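Local coordinates for B12-binding domain-containing protein (Kitasatospora setae, PDB 6WTE) that probably methylates its substrate as a cobalamin-dependent radical S-adenosylmethionine enzyme, TsrM, that binds a [4Fe-4S] cluster and appears to act by a non-radical mechanism, at residues Asp531-Tyr543 and Phe547-Ala561. Residues are numbered along the deposited sequence; the frame is centred on the assembly and turned at random.
With EDO (1,2-ethanediol), chain O.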
loop_
_atom_site.group_PDB
_atom_site.type_symbol
_atom_site.label_atom_id
_atom_site.label_comp_id
_atom_site.label_asym_id
_atom_site.label_seq_id
_atom_site.Cartn_x
_atom_site.Cartn_y
_atom_site.Cartn_z
ATOM N N ASP A 531 2.588 -20.622 13.127
ATOM C CA ASP A 531 1.612 -19.570 13.362
ATOM C C ASP A 531 2.101 -18.603 14.434
ATOM O O ASP A 531 2.885 -18.958 15.318
ATOM C CB ASP A 531 0.271 -20.169 13.783
ATOM C CG ASP A 531 -0.426 -20.887 12.648
ATOM O OD1 ASP A 531 0.027 -20.750 11.493
ATOM O OD2 ASP A 531 -1.426 -21.586 12.912
ATOM N N ASN A 532 1.620 -17.367 14.346
ATOM C CA ASN A 532 1.920 -16.335 15.326
ATOM C C ASN A 532 0.984 -16.497 16.520
ATOM O O ASN A 532 -0.226 -16.264 16.395
ATOM C CB ASN A 532 1.778 -14.950 14.688
ATOM C CG ASN A 532 2.309 -13.834 15.571
ATOM O OD1 ASN A 532 1.972 -13.745 16.748
ATOM N ND2 ASN A 532 3.132 -12.967 14.996
ATOM N N PRO A 533 1.495 -16.896 17.690
ATOM C CA PRO A 533 0.602 -17.103 18.844
ATOM C C PRO A 533 -0.114 -15.839 19.287
ATOM O O PRO A 533 -1.211 -15.924 19.858
ATOM C CB PRO A 533 1.551 -17.629 19.931
ATOM C CG PRO A 533 2.895 -17.106 19.538
ATOM C CD PRO A 533 2.907 -17.134 18.033
ATOM N N PHE A 534 0.479 -14.668 19.049
ATOM C CA PHE A 534 -0.206 -13.418 19.358
ATOM C C PHE A 534 -1.394 -13.206 18.429
ATOM O O PHE A 534 -2.484 -12.833 18.881
ATOM C CB PHE A 534 0.778 -12.251 19.270
ATOM C CG PHE A 534 0.163 -10.914 19.555
ATOM C CD1 PHE A 534 -0.687 -10.742 20.635
ATOM C CD2 PHE A 534 0.442 -9.824 18.750
ATOM C CE1 PHE A 534 -1.252 -9.511 20.900
ATOM C CE2 PHE A 534 -0.121 -8.588 19.014
ATOM C CZ PHE A 534 -0.972 -8.436 20.092
ATOM N N LEU A 535 -1.212 -13.463 17.132
ATOM C CA LEU A 535 -2.322 -13.327 16.194
ATOM C C LEU A 535 -3.445 -14.301 16.529
ATOM O O LEU A 535 -4.622 -13.923 16.536
ATOM C CB LEU A 535 -1.822 -13.544 14.766
ATOM C CG LEU A 535 -1.010 -12.380 14.202
ATOM C CD1 LEU A 535 -0.503 -12.699 12.803
ATOM C CD2 LEU A 535 -1.871 -11.134 14.181
ATOM N N THR A 536 -3.097 -15.554 16.830
ATOM C CA THR A 536 -4.118 -16.535 17.171
ATOM C C THR A 536 -4.832 -16.168 18.463
ATOM O O THR A 536 -6.036 -16.416 18.597
ATOM C CB THR A 536 -3.497 -17.927 17.288
ATOM O OG1 THR A 536 -2.574 -17.950 18.382
ATOM C CG2 THR A 536 -2.750 -18.279 16.013
ATOM N N SER A 537 -4.114 -15.569 19.416
ATOM C CA SER A 537 -4.741 -15.174 20.672
ATOM C C SER A 537 -5.722 -14.028 20.461
ATOM O O SER A 537 -6.803 -14.011 21.066
ATOM C CB SER A 537 -3.670 -14.791 21.692
ATOM O OG SER A 537 -2.862 -15.912 22.016
ATOM N N LEU A 538 -5.360 -13.059 19.617
ATOM C CA LEU A 538 -6.263 -11.951 19.326
ATOM C C LEU A 538 -7.568 -12.456 18.732
ATOM O O LEU A 538 -8.655 -12.035 19.141
ATOM C CB LEU A 538 -5.589 -10.967 18.373
ATOM C CG LEU A 538 -4.429 -10.142 18.932
ATOM C CD1 LEU A 538 -3.823 -9.296 17.814
ATOM C CD2 LEU A 538 -4.898 -9.267 20.082
ATOM N N GLY A 539 -7.477 -13.372 17.767
ATOM C CA GLY A 539 -8.686 -13.915 17.171
ATOM C C GLY A 539 -9.499 -14.734 18.156
ATOM O O GLY A 539 -10.718 -14.570 18.259
ATOM N N GLY A 540 -8.833 -15.613 18.908
ATOM C CA GLY A 540 -9.555 -16.496 19.808
ATOM C C GLY A 540 -10.339 -15.745 20.866
ATOM O O GLY A 540 -11.450 -16.140 21.226
ATOM N N LEU A 541 -9.779 -14.649 21.372
ATOM C CA LEU A 541 -10.438 -13.841 22.384
ATOM C C LEU A 541 -11.329 -12.752 21.796
ATOM O O LEU A 541 -11.945 -11.999 22.558
ATOM C CB LEU A 541 -9.392 -13.214 23.307
ATOM C CG LEU A 541 -8.634 -14.181 24.219
ATOM C CD1 LEU A 541 -7.426 -13.499 24.833
ATOM C CD2 LEU A 541 -9.547 -14.711 25.305
ATOM N N GLY A 542 -11.412 -12.649 20.475
ATOM C CA GLY A 542 -12.255 -11.633 19.867
ATOM C C GLY A 542 -11.790 -10.213 20.108
ATOM O O GLY A 542 -12.615 -9.329 20.376
ATOM N N TYR A 543 -10.485 -9.975 20.045
ATOM C CA TYR A 543 -9.971 -8.621 20.173
ATOM C C TYR A 543 -10.228 -7.851 18.887
ATOM O O TYR A 543 -10.220 -8.413 17.788
ATOM C CB TYR A 543 -8.477 -8.633 20.497
ATOM C CG TYR A 543 -8.183 -8.773 21.972
ATOM C CD1 TYR A 543 -8.112 -10.023 22.565
ATOM C CD2 TYR A 543 -7.986 -7.657 22.772
ATOM C CE1 TYR A 543 -7.847 -10.162 23.910
ATOM C CE2 TYR A 543 -7.716 -7.784 24.125
ATOM C CZ TYR A 543 -7.652 -9.043 24.687
ATOM O OH TYR A 543 -7.391 -9.199 26.027
ATOM N N PHE A 547 -3.910 -4.069 14.928
ATOM C CA PHE A 547 -3.021 -4.983 15.636
ATOM C C PHE A 547 -2.126 -4.242 16.618
ATOM O O PHE A 547 -1.946 -4.695 17.757
ATOM C CB PHE A 547 -2.177 -5.778 14.639
ATOM C CG PHE A 547 -2.942 -6.842 13.905
ATOM C CD1 PHE A 547 -4.180 -7.274 14.366
ATOM C CD2 PHE A 547 -2.423 -7.414 12.757
ATOM C CE1 PHE A 547 -4.883 -8.253 13.690
ATOM C CE2 PHE A 547 -3.121 -8.395 12.077
ATOM C CZ PHE A 547 -4.352 -8.814 12.542
ATOM N N TRP A 548 -1.586 -3.090 16.220
ATOM C CA TRP A 548 -0.650 -2.388 17.089
ATOM C C TRP A 548 -1.307 -1.832 18.346
ATOM O O TRP A 548 -0.600 -1.555 19.322
ATOM C CB TRP A 548 0.063 -1.279 16.312
ATOM C CG TRP A 548 -0.807 -0.178 15.757
ATOM C CD1 TRP A 548 -1.304 -0.084 14.490
ATOM C CD2 TRP A 548 -1.227 1.009 16.440
ATOM N NE1 TRP A 548 -2.023 1.077 14.344
ATOM C CE2 TRP A 548 -1.989 1.768 15.528
ATOM C CE3 TRP A 548 -1.030 1.506 17.737
ATOM C CZ2 TRP A 548 -2.563 2.989 15.871
ATOM C CZ3 TRP A 548 -1.604 2.716 18.077
ATOM C CH2 TRP A 548 -2.359 3.446 17.150
ATOM N N SER A 549 -2.636 -1.696 18.367
ATOM C CA SER A 549 -3.304 -1.227 19.579
ATOM C C SER A 549 -3.241 -2.239 20.714
ATOM O O SER A 549 -3.563 -1.888 21.854
ATOM C CB SER A 549 -4.767 -0.880 19.284
ATOM O OG SER A 549 -5.569 -2.044 19.139
ATOM N N HIS A 550 -2.852 -3.481 20.431
ATOM C CA HIS A 550 -2.712 -4.515 21.447
ATOM C C HIS A 550 -1.269 -4.971 21.611
ATOM O O HIS A 550 -1.015 -5.972 22.289
ATOM C CB HIS A 550 -3.616 -5.701 21.102
ATOM C CG HIS A 550 -5.055 -5.321 20.954
ATOM N ND1 HIS A 550 -5.775 -4.739 21.975
ATOM C CD2 HIS A 550 -5.901 -5.415 19.901
ATOM C CE1 HIS A 550 -7.006 -4.498 21.561
ATOM N NE2 HIS A 550 -7.109 -4.900 20.305
ATOM N N TRP A 551 -0.317 -4.250 21.016
ATOM C CA TRP A 551 1.084 -4.651 21.081
ATOM C C TRP A 551 1.631 -4.558 22.504
ATOM O O TRP A 551 2.285 -5.490 22.989
ATOM C CB TRP A 551 1.898 -3.786 20.114
ATOM C CG TRP A 551 3.324 -4.213 19.926
ATOM C CD1 TRP A 551 4.437 -3.547 20.347
ATOM C CD2 TRP A 551 3.790 -5.393 19.257
ATOM N NE1 TRP A 551 5.572 -4.240 19.982
ATOM C CE2 TRP A 551 5.201 -5.376 19.312
ATOM C CE3 TRP A 551 3.153 -6.461 18.615
ATOM C CZ2 TRP A 551 5.982 -6.389 18.759
ATOM C CZ3 TRP A 551 3.934 -7.466 18.060
ATOM C CH2 TRP A 551 5.333 -7.423 18.142
ATOM N N ARG A 552 1.363 -3.451 23.201
ATOM C CA ARG A 552 1.879 -3.311 24.564
ATOM C C ARG A 552 1.488 -4.490 25.447
ATOM O O ARG A 552 2.298 -4.966 26.252
ATOM C CB ARG A 552 1.386 -2.007 25.193
ATOM C CG ARG A 552 2.143 -0.780 24.738
ATOM C CD ARG A 552 1.873 0.405 25.649
ATOM N NE ARG A 552 2.609 1.578 25.188
ATOM C CZ ARG A 552 2.814 2.676 25.902
ATOM N NH1 ARG A 552 2.340 2.770 27.140
ATOM N NH2 ARG A 552 3.508 3.679 25.380
ATOM N N GLY A 553 0.266 -4.994 25.293
ATOM C CA GLY A 553 -0.204 -6.052 26.166
ATOM C C GLY A 553 -0.153 -7.434 25.550
ATOM O O GLY A 553 -0.931 -8.313 25.933
ATOM N N ARG A 554 0.763 -7.654 24.604
ATOM C CA ARG A 554 0.728 -8.908 23.856
ATOM C C ARG A 554 0.994 -10.116 24.749
ATOM O O ARG A 554 0.395 -11.182 24.551
ATOM C CB ARG A 554 1.720 -8.857 22.686
ATOM C CG ARG A 554 3.170 -8.557 23.044
ATOM C CD ARG A 554 3.907 -8.242 21.742
ATOM N NE ARG A 554 5.344 -8.022 21.897
ATOM C CZ ARG A 554 5.873 -6.869 22.287
ATOM N NH1 ARG A 554 5.076 -5.854 22.590
ATOM N NH2 ARG A 554 7.192 -6.730 22.379
ATOM N N GLU A 555 1.881 -9.981 25.738
ATOM C CA GLU A 555 2.126 -11.107 26.636
ATOM C C GLU A 555 0.884 -11.443 27.453
ATOM O O GLU A 555 0.544 -12.622 27.619
ATOM C CB GLU A 555 3.313 -10.821 27.555
ATOM C CG GLU A 555 4.660 -10.876 26.847
ATOM C CD GLU A 555 5.825 -10.955 27.811
ATOM O OE1 GLU A 555 5.771 -11.781 28.744
ATOM O OE2 GLU A 555 6.794 -10.184 27.640
ATOM N N GLU A 556 0.193 -10.419 27.963
ATOM C CA GLU A 556 -1.031 -10.657 28.726
ATOM C C GLU A 556 -2.125 -11.255 27.852
ATOM O O GLU A 556 -2.869 -12.140 28.292
ATOM C CB GLU A 556 -1.516 -9.351 29.358
ATOM C CG GLU A 556 -2.968 -9.389 29.860
ATOM C CD GLU A 556 -3.210 -10.416 30.951
ATOM O OE1 GLU A 556 -2.235 -10.856 31.599
ATOM O OE2 GLU A 556 -4.390 -10.775 31.178
ATOM N N ILE A 557 -2.239 -10.787 26.613
ATOM C CA ILE A 557 -3.277 -11.308 25.737
ATOM C C ILE A 557 -3.019 -12.778 25.433
ATOM O O ILE A 557 -3.951 -13.590 25.392
ATOM C CB ILE A 557 -3.367 -10.440 24.473
ATOM C CG1 ILE A 557 -3.987 -9.093 24.855
ATOM C CG2 ILE A 557 -4.181 -11.138 23.390
ATOM C CD1 ILE A 557 -3.862 -8.026 23.809
ATOM N N MET A 558 -1.749 -13.157 25.273
ATOM C CA MET A 558 -1.440 -14.571 25.084
ATOM C C MET A 558 -1.700 -15.374 26.356
ATOM O O MET A 558 -2.215 -16.497 26.291
ATOM C CB MET A 558 0.006 -14.724 24.603
ATOM C CG MET A 558 0.178 -14.284 23.155
ATOM S SD MET A 558 1.844 -14.439 22.472
ATOM C CE MET A 558 2.776 -13.304 23.497
ATOM N N ARG A 559 -1.398 -14.804 27.527
ATOM C CA ARG A 559 -1.721 -15.502 28.768
ATOM C C ARG A 559 -3.224 -15.699 28.901
ATOM O O ARG A 559 -3.687 -16.783 29.273
ATOM C CB ARG A 559 -1.178 -14.733 29.973
ATOM C CG ARG A 559 -1.395 -15.458 31.302
ATOM C CD ARG A 559 -1.415 -14.482 32.482
ATOM N NE ARG A 559 -2.601 -13.638 32.414
ATOM C CZ ARG A 559 -3.791 -14.006 32.876
ATOM N NH1 ARG A 559 -3.936 -15.187 33.457
ATOM N NH2 ARG A 559 -4.828 -13.190 32.764
ATOM N N LYS A 560 -4.004 -14.658 28.593
ATOM C CA LYS A 560 -5.447 -14.753 28.759
ATOM C C LYS A 560 -6.054 -15.723 27.758
ATOM O O LYS A 560 -7.040 -16.396 28.073
ATOM C CB LYS A 560 -6.096 -13.374 28.625
ATOM C CG LYS A 560 -7.509 -13.326 29.200
ATOM C CD LYS A 560 -7.923 -11.921 29.607
ATOM C CE LYS A 560 -8.487 -11.153 28.426
ATOM N NZ LYS A 560 -8.731 -9.724 28.763
ATOM N N ALA A 561 -5.468 -15.825 26.561
ATOM C CA ALA A 561 -5.942 -16.802 25.588
ATOM C C ALA A 561 -5.671 -18.225 26.057
ATOM O O ALA A 561 -6.504 -19.120 25.859
ATOM C CB ALA A 561 -5.289 -16.549 24.231
HETATM C C1 EDO O . 4.300 -11.784 17.810
HETATM O O1 EDO O . 4.077 -10.833 16.759
HETATM C C2 EDO O . 4.733 -11.046 19.068
HETATM O O2 EDO O . 4.796 -11.949 20.183
#
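Phe534 is the main bump of this contact, pushed from helix 533-540 into a hollow lined by His550, Trp551, Arg554 and Ile557. CG lies anti to the backbone N (chi1 179°), which carries the ring across to the partner segment. Arg554 CB packs on one ring face, 3.7 Å from the Phe534 centroid, in a CH-pi contact. Leu538 CD1 lies against the opposite face, so the ring is sandwiched. The Arg554 guanidinium leads away to a salt bridge with Glu524.

Nearby, Leu535 CD2 sits over the Phe547 ring face in one of two modelled Phe547 conformers, so this touch is doubtful. Pro15, a cobalamin-site residue, touches Leu535. Ala561 CB fits tightly against Ser537, 3.5 Å from Ser537 CB. Leu541 CD1 lies beside the Ala561 backbone.

Ile557 fills the next hollow, with CD1 over the Tyr543 ring face. The Tyr543 edge meets the His550 face in a T-shaped pair, planes at 72°. Lys560 NZ donates to Tyr543 OH at 3.1 Å. An alanine in place of Tyr543 would probably open a gap beside Ile557 and leave the Lys560 amine without this acceptor.

Helices 533-540 and 554-561 are successive in the chain and cross at 61°. With one hydrogen bond across it, the contact depends mainly on apolar and aromatic fit, while Ser537 OG is satisfied within its own helix by Pro533 O.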